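Local coordinates for protein haloacid dehalogenase-like hydrolase (Klebsiella pneumoniae subsp. pneumoniae, PDB 3PGV) that probably acts as a metal-dependent phosphatase of the Cof family within the HAD-like hydrolase superfamily, and holds a calcium ion in this crystal, at residues Y80-T83 with R88-D91; Q95-H100 with A218-Y223; T122-E127 with K151-G156. One frame throughout, in Å; residues are numbered along the deposited sequence.

Contact 1: Y80-T83 with R88-D91; sequences YMIT and RVHD
M81 and H90 face each other as a hydrogen-bonded antiparallel pair: M81 N donates to H90 O at 2.9 Å, nearly straight (173°) and in the carbonyl plane, and H90 N donates back to M81 O at 3.0 Å. In the next such pair T83 N reaches R88 O at 3.1 Å from 35° out of the carbonyl plane, and the return bond is weak. Between them, I82 and V89 lie alongside and point the same way, I82 CG1 being 3.8 Å from V89 CG2. At the open end of the hairpin the Y80 ring lies obliquely against V89 CG1 and the CA and CB of D91, whose carboxylate turns away to Q95 NE2 and D93 N. One water donates to M81 O at 2.8 Å and is hydrogen-bonded to H90 ND1, in the imidazole plane, and to T83 OG1, brought there by standing between the backbone N and carbonyl carbon (chi1 61°). Y65 stacks on H90. The faces thus differ in chemistry: on that of I82 and V89 apolar side chains meet helix 210-220; on that of M81, T83 and H90 a water ties a carbonyl to a hydroxyl and an imidazole.

Contact 2: Q95-H100 with A218-Y223; sequences QQIFAH and AKMLGY
An edge strand of the eight-stranded sheet, 96-99, meets the C-terminal end of helix 210-220 through one selenomethionine, M220, which reaches I97 and F98 at the protein surface, away from the metal site. Extended beyond CG, the M220 chain carries its methyl across a gap of 10.0 Å between the CA atoms of I97 and M220. The side chains of I97 and M220 run alongside in opposing senses. I97 CG2, left anti to the backbone N by a CG1 at chi1 -58°, touches M220 CE at 3.6 Å and lies 4.0 Å from SE. The next residue, F98, turns the edge of its ring to the same methyl: CE2 is 3.7 Å from M220 CE, which sits near the ring plane. The sheet is the Rossmann-like core of a HAD hydrolase, and helix 210-220 packs on one of its faces, where M220 also rests on Y80 and F98 on V89. Just past M220 the helix finishes in a Schellman motif, with G222 at positive phi and Y223 N bonded back to A218 O at 2.7 Å. On one face the F98 ring carries H100, whose CE1 lies 3.4 Å above the phenyl plane, towards the rim, while F98 CD1 sits over the centre of the imidazole.

Contact 3: T122-E127 with K151-G156; sequences TNVYRE and KLYEPG
The backbones of 122-127 and 151-156 stay well apart, V124 and K151 being the nearest pair at 9.7 Å between CA atoms, and strand 129-132 runs between the two strands in the sheet. What closes the distance is the side chain of Y153, just beyond the end of strand 150-152. Its CG stands between the backbone N and the carbonyl carbon (chi1 75°), and from there the side chain heads toward strand 121-126 and crosses those of T122 and V124 at about a right angle. The phenol end does most of the touching: Y153 OH is 3.3 Å from T122 CG2 and 3.7 Å from T122 CB. In T122, OG1 lies beside the backbone N (chi1 -56°), which leaves the methyl CG2, anti to N, facing the phenol oxygen. V124 adds a looser touch, with CG2 4.2 Å from Y153 CE1 and approaching the ring obliquely. T122 O lies near the plane of the ring, at its edge, 4.1 Å from Y153 CE1. All three residues are buried, and the buried hydroxyl finds its polar partner in F111 O, to which it is hydrogen-bonded. That bond fixes the far end of the ring, while Y153 O, hydrogen-bonded to R115 NH2, secures the backbone end. Y131 of the intervening strand and F111 add further packing on V124, and Y131 also on Y153. Y153 therefore spans from the loop after an edge strand, past 129-132, to strand 121-126. This places the contact in the smaller domain, a six-stranded mixed sheet, consistent with the alpha/beta cap of the Cof-type HAD hydrolases.

Contacts 1 and 2 sit in the larger sheet, their centres 7 Å apart. Strands 80-83, 88-90 and 96-99 follow each other in sequence and in the sheet, and V89 O to I97 N is a probable hydrogen bond at 2.7 Å between them. Helix 210-220, coming much later in the chain, returns to this sheet. Contact 3 lies between strand 96-99 and that helix in sequence, in the six-stranded sheet of the other domain, its centre about 23 Å from that of contact 1 and 28 Å from that of contact 2. The chain thus leaves the core, builds the second domain and comes back. R88 to E127, a long and weak ion pair, joins contact 1 to contact 3 across the domains.

Contact 1: Y80-T83 with R88-D91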
# COMPACT_ATOMS: atom_id res chain seq x y z
N TYR A 80 -8.29 10.68 4.15
CA TYR A 80 -8.15 10.18 2.79
C TYR A 80 -7.55 8.77 2.85
O TYR A 80 -6.69 8.50 3.71
CB TYR A 80 -7.25 11.09 1.95
CG TYR A 80 -7.98 12.27 1.34
CD1 TYR A 80 -8.77 12.12 0.21
CD2 TYR A 80 -7.81 13.56 1.85
CE1 TYR A 80 -9.43 13.20 -0.37
CE2 TYR A 80 -8.45 14.65 1.27
CZ TYR A 80 -9.26 14.47 0.16
OH TYR A 80 -9.89 15.55 -0.42
N MSE A 81 -8.02 7.87 1.99
CA MSE A 81 -7.57 6.48 2.00
C MSE A 81 -6.90 6.14 0.67
O MSE A 81 -7.54 6.19 -0.39
CB MSE A 81 -8.77 5.55 2.26
CG MSE A 81 -8.38 4.09 2.45
SE MSE A 81 -7.32 3.74 4.07
CE MSE A 81 -8.48 4.60 5.38
N ILE A 82 -5.58 5.83 0.71
CA ILE A 82 -4.82 5.39 -0.46
C ILE A 82 -4.82 3.87 -0.45
O ILE A 82 -4.34 3.27 0.51
CB ILE A 82 -3.37 5.95 -0.43
CG1 ILE A 82 -3.36 7.48 -0.54
CG2 ILE A 82 -2.49 5.30 -1.50
CD1 ILE A 82 -1.99 8.10 -0.28
N THR A 83 -5.39 3.23 -1.49
CA THR A 83 -5.39 1.76 -1.58
C THR A 83 -4.72 1.28 -2.88
O THR A 83 -4.34 2.10 -3.71
CB THR A 83 -6.80 1.20 -1.40
OG1 THR A 83 -7.64 1.70 -2.45
CG2 THR A 83 -7.39 1.51 -0.02
N ARG A 88 -5.61 3.86 -6.24
CA ARG A 88 -6.91 4.40 -5.87
C ARG A 88 -6.78 5.38 -4.71
O ARG A 88 -5.97 5.17 -3.80
CB ARG A 88 -7.88 3.25 -5.45
CG ARG A 88 -8.21 2.23 -6.55
CD ARG A 88 -9.15 2.78 -7.58
NE ARG A 88 -9.69 1.74 -8.46
CZ ARG A 88 -9.07 1.31 -9.56
NH1 ARG A 88 -7.87 1.78 -9.89
NH2 ARG A 88 -9.64 0.39 -10.33
N VAL A 89 -7.63 6.41 -4.70
CA VAL A 89 -7.79 7.29 -3.55
C VAL A 89 -9.28 7.50 -3.30
O VAL A 89 -10.05 7.70 -4.25
CB VAL A 89 -7.02 8.65 -3.70
CG1 VAL A 89 -7.58 9.70 -2.75
CG2 VAL A 89 -5.53 8.46 -3.46
N HIS A 90 -9.70 7.37 -2.04
CA HIS A 90 -11.08 7.63 -1.64
C HIS A 90 -11.08 8.70 -0.58
O HIS A 90 -10.15 8.76 0.22
CB HIS A 90 -11.73 6.36 -1.08
CG HIS A 90 -12.08 5.34 -2.12
ND1 HIS A 90 -11.11 4.56 -2.71
CD2 HIS A 90 -13.30 4.91 -2.52
CE1 HIS A 90 -11.76 3.72 -3.50
NE2 HIS A 90 -13.08 3.89 -3.42
N ASP A 91 -12.11 9.53 -0.56
CA ASP A 91 -12.26 10.51 0.52
C ASP A 91 -12.93 9.84 1.72
O ASP A 91 -13.27 8.65 1.65
CB ASP A 91 -13.04 11.76 0.04
CG ASP A 91 -14.49 11.52 -0.39
OD1 ASP A 91 -15.03 10.44 -0.07
OD2 ASP A 91 -15.09 12.44 -0.98
O HOH W 1 -8.39 4.19 -2.15

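Contact 2: Q95-H100 with A218-Y223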
# COMPACT_ATOMS: atom_id res chain seq x y z
N GLN A 95 -16.05 8.07 -1.51
CA GLN A 95 -16.09 8.49 -2.91
C GLN A 95 -14.70 8.33 -3.53
O GLN A 95 -13.71 8.78 -2.94
CB GLN A 95 -16.60 9.94 -3.02
CG GLN A 95 -17.99 10.16 -2.37
CD GLN A 95 -18.48 11.60 -2.41
OE1 GLN A 95 -19.66 11.87 -2.66
NE2 GLN A 95 -17.60 12.55 -2.11
N GLN A 96 -14.61 7.59 -4.66
CA GLN A 96 -13.36 7.35 -5.34
C GLN A 96 -12.92 8.63 -6.06
O GLN A 96 -13.60 9.06 -6.99
CB GLN A 96 -13.51 6.20 -6.34
CG GLN A 96 -12.19 5.81 -7.00
CD GLN A 96 -12.40 4.75 -8.04
OE1 GLN A 96 -12.42 3.55 -7.75
NE2 GLN A 96 -12.60 5.15 -9.27
N ILE A 97 -11.83 9.26 -5.58
CA ILE A 97 -11.33 10.49 -6.20
C ILE A 97 -10.66 10.18 -7.54
O ILE A 97 -10.94 10.85 -8.54
CB ILE A 97 -10.40 11.28 -5.25
CG1 ILE A 97 -11.14 11.65 -3.92
CG2 ILE A 97 -9.81 12.53 -5.95
CD1 ILE A 97 -12.52 12.38 -4.09
N PHE A 98 -9.79 9.14 -7.57
CA PHE A 98 -9.16 8.73 -8.82
C PHE A 98 -8.88 7.23 -8.88
O PHE A 98 -8.84 6.57 -7.86
CB PHE A 98 -7.87 9.55 -9.11
CG PHE A 98 -6.72 9.36 -8.15
CD1 PHE A 98 -6.00 8.16 -8.13
CD2 PHE A 98 -6.22 10.43 -7.41
CE1 PHE A 98 -4.87 8.01 -7.31
CE2 PHE A 98 -5.09 10.28 -6.61
CZ PHE A 98 -4.42 9.07 -6.55
N ALA A 99 -8.71 6.72 -10.09
CA ALA A 99 -8.36 5.34 -10.35
C ALA A 99 -7.29 5.34 -11.43
O ALA A 99 -7.56 5.71 -12.58
CB ALA A 99 -9.59 4.57 -10.83
N HIS A 100 -6.05 5.08 -11.03
CA HIS A 100 -4.94 5.06 -11.97
C HIS A 100 -4.52 3.63 -12.26
O HIS A 100 -3.87 2.99 -11.44
CB HIS A 100 -3.77 5.91 -11.45
CG HIS A 100 -4.12 7.36 -11.31
ND1 HIS A 100 -3.44 8.18 -10.41
CD2 HIS A 100 -5.09 8.09 -11.91
CE1 HIS A 100 -3.97 9.38 -10.55
NE2 HIS A 100 -4.97 9.38 -11.45
N ALA A 218 -1.97 15.32 -0.59
CA ALA A 218 -1.46 16.52 0.09
C ALA A 218 -1.93 17.78 -0.64
O ALA A 218 -2.43 18.71 0.00
CB ALA A 218 0.06 16.49 0.14
N LYS A 219 -1.89 17.76 -1.99
CA LYS A 219 -2.35 18.87 -2.81
C LYS A 219 -3.87 19.08 -2.66
O LYS A 219 -4.31 20.22 -2.55
CB LYS A 219 -1.95 18.68 -4.27
CG LYS A 219 -0.44 18.86 -4.50
CD LYS A 219 -0.02 18.50 -5.91
CE LYS A 219 1.46 18.70 -6.10
NZ LYS A 219 1.91 18.26 -7.45
N MSE A 220 -4.67 17.97 -2.57
CA MSE A 220 -6.13 18.08 -2.33
C MSE A 220 -6.39 18.79 -1.00
O MSE A 220 -7.39 19.50 -0.87
CB MSE A 220 -6.78 16.69 -2.29
CG MSE A 220 -6.67 15.92 -3.56
SE MSE A 220 -7.28 14.11 -3.33
CE MSE A 220 -6.41 13.31 -4.96
N LEU A 221 -5.51 18.55 0.01
CA LEU A 221 -5.64 19.13 1.34
C LEU A 221 -5.08 20.55 1.41
O LEU A 221 -5.20 21.21 2.44
CB LEU A 221 -4.94 18.24 2.39
CG LEU A 221 -5.63 16.92 2.71
CD1 LEU A 221 -4.69 15.99 3.50
CD2 LEU A 221 -6.95 17.16 3.48
N GLY A 222 -4.47 21.00 0.31
CA GLY A 222 -3.87 22.34 0.22
C GLY A 222 -2.45 22.40 0.76
O GLY A 222 -1.99 23.47 1.16
N TYR A 223 -1.74 21.25 0.73
CA TYR A 223 -0.37 21.15 1.23
C TYR A 223 0.57 20.55 0.17
O TYR A 223 0.14 20.28 -0.95
CB TYR A 223 -0.32 20.30 2.53
CG TYR A 223 -1.11 20.89 3.67
CD1 TYR A 223 -0.65 22.02 4.35
CD2 TYR A 223 -2.31 20.33 4.08
CE1 TYR A 223 -1.39 22.60 5.38
CE2 TYR A 223 -3.06 20.88 5.13
CZ TYR A 223 -2.59 22.02 5.77
OH TYR A 223 -3.31 22.56 6.81

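Contact 3: T122-E127 with K151-G156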
# COMPACT_ATOMS: atom_id res chain seq x y z
N THR A 122 -0.91 -15.94 -9.85
CA THR A 122 -1.14 -14.58 -10.36
C THR A 122 -2.46 -14.03 -9.82
O THR A 122 -3.52 -14.64 -10.02
CB THR A 122 -1.07 -14.55 -11.88
OG1 THR A 122 0.19 -15.08 -12.30
CG2 THR A 122 -1.26 -13.12 -12.46
N ASN A 123 -2.40 -12.87 -9.15
CA ASN A 123 -3.59 -12.22 -8.59
C ASN A 123 -3.84 -10.91 -9.28
O ASN A 123 -2.89 -10.22 -9.65
CB ASN A 123 -3.43 -12.01 -7.09
CG ASN A 123 -3.23 -13.25 -6.30
OD1 ASN A 123 -4.15 -13.77 -5.70
ND2 ASN A 123 -2.00 -13.72 -6.22
N VAL A 124 -5.11 -10.55 -9.44
CA VAL A 124 -5.50 -9.32 -10.14
C VAL A 124 -6.59 -8.58 -9.34
O VAL A 124 -7.59 -9.19 -8.95
CB VAL A 124 -5.99 -9.64 -11.59
CG1 VAL A 124 -6.45 -8.38 -12.30
CG2 VAL A 124 -4.92 -10.36 -12.40
N TYR A 125 -6.42 -7.26 -9.15
CA TYR A 125 -7.51 -6.42 -8.64
C TYR A 125 -8.09 -5.64 -9.81
O TYR A 125 -7.42 -4.76 -10.35
CB TYR A 125 -7.04 -5.45 -7.55
CG TYR A 125 -6.78 -6.09 -6.20
CD1 TYR A 125 -7.23 -7.38 -5.91
CD2 TYR A 125 -6.15 -5.38 -5.18
CE1 TYR A 125 -6.98 -7.98 -4.68
CE2 TYR A 125 -5.89 -5.96 -3.94
CZ TYR A 125 -6.32 -7.26 -3.69
OH TYR A 125 -6.07 -7.84 -2.45
N ARG A 126 -9.27 -6.07 -10.30
CA ARG A 126 -9.98 -5.38 -11.36
C ARG A 126 -11.18 -4.71 -10.77
O ARG A 126 -12.11 -5.40 -10.33
CB ARG A 126 -10.41 -6.36 -12.46
CG ARG A 126 -11.10 -5.67 -13.61
CD ARG A 126 -11.52 -6.63 -14.70
NE ARG A 126 -12.01 -5.91 -15.87
CZ ARG A 126 -13.24 -5.42 -15.97
NH1 ARG A 126 -14.11 -5.58 -14.99
NH2 ARG A 126 -13.61 -4.75 -17.06
N GLU A 127 -11.15 -3.36 -10.69
CA GLU A 127 -12.22 -2.58 -10.05
C GLU A 127 -12.48 -3.11 -8.63
O GLU A 127 -11.54 -3.18 -7.84
CB GLU A 127 -13.52 -2.57 -10.90
CG GLU A 127 -13.33 -2.09 -12.35
CD GLU A 127 -12.94 -0.63 -12.53
OE1 GLU A 127 -12.66 0.06 -11.52
OE2 GLU A 127 -12.91 -0.17 -13.69
N LYS A 151 -12.22 -14.77 -7.67
CA LYS A 151 -12.80 -15.55 -8.74
C LYS A 151 -11.62 -16.12 -9.51
O LYS A 151 -10.59 -15.47 -9.60
CB LYS A 151 -13.63 -14.66 -9.69
CG LYS A 151 -15.01 -14.29 -9.21
CD LYS A 151 -15.78 -13.64 -10.37
CE LYS A 151 -17.06 -12.97 -9.97
NZ LYS A 151 -17.66 -12.24 -11.11
N LEU A 152 -11.78 -17.28 -10.11
CA LEU A 152 -10.72 -17.85 -10.94
C LEU A 152 -10.85 -17.36 -12.37
O LEU A 152 -11.96 -17.04 -12.81
CB LEU A 152 -10.76 -19.39 -10.91
CG LEU A 152 -10.44 -20.05 -9.57
CD1 LEU A 152 -10.64 -21.53 -9.65
CD2 LEU A 152 -9.02 -19.72 -9.12
N TYR A 153 -9.74 -17.30 -13.10
CA TYR A 153 -9.78 -16.93 -14.52
C TYR A 153 -8.88 -17.83 -15.36
O TYR A 153 -7.79 -18.18 -14.93
CB TYR A 153 -9.46 -15.42 -14.74
CG TYR A 153 -7.99 -15.07 -14.58
CD1 TYR A 153 -7.47 -14.72 -13.34
CD2 TYR A 153 -7.15 -15.01 -15.69
CE1 TYR A 153 -6.13 -14.35 -13.20
CE2 TYR A 153 -5.80 -14.67 -15.55
CZ TYR A 153 -5.29 -14.35 -14.30
OH TYR A 153 -3.97 -14.04 -14.16
N GLU A 154 -9.37 -18.24 -16.52
CA GLU A 154 -8.61 -19.05 -17.45
C GLU A 154 -7.96 -18.15 -18.51
O GLU A 154 -8.39 -17.00 -18.67
CB GLU A 154 -9.51 -20.11 -18.11
CG GLU A 154 -9.91 -21.24 -17.15
CD GLU A 154 -8.76 -22.06 -16.60
OE1 GLU A 154 -8.04 -22.70 -17.41
OE2 GLU A 154 -8.58 -22.09 -15.36
N PRO A 155 -6.86 -18.58 -19.16
CA PRO A 155 -6.20 -17.69 -20.14
C PRO A 155 -7.18 -17.04 -21.11
O PRO A 155 -8.02 -17.71 -21.70
CB PRO A 155 -5.22 -18.62 -20.86
CG PRO A 155 -4.90 -19.68 -19.85
CD PRO A 155 -6.16 -19.88 -19.05
N GLY A 156 -7.13 -15.70 -21.16
CA GLY A 156 -7.94 -14.90 -22.09
C GLY A 156 -9.33 -14.54 -21.61
O GLY A 156 -10.00 -13.72 -22.24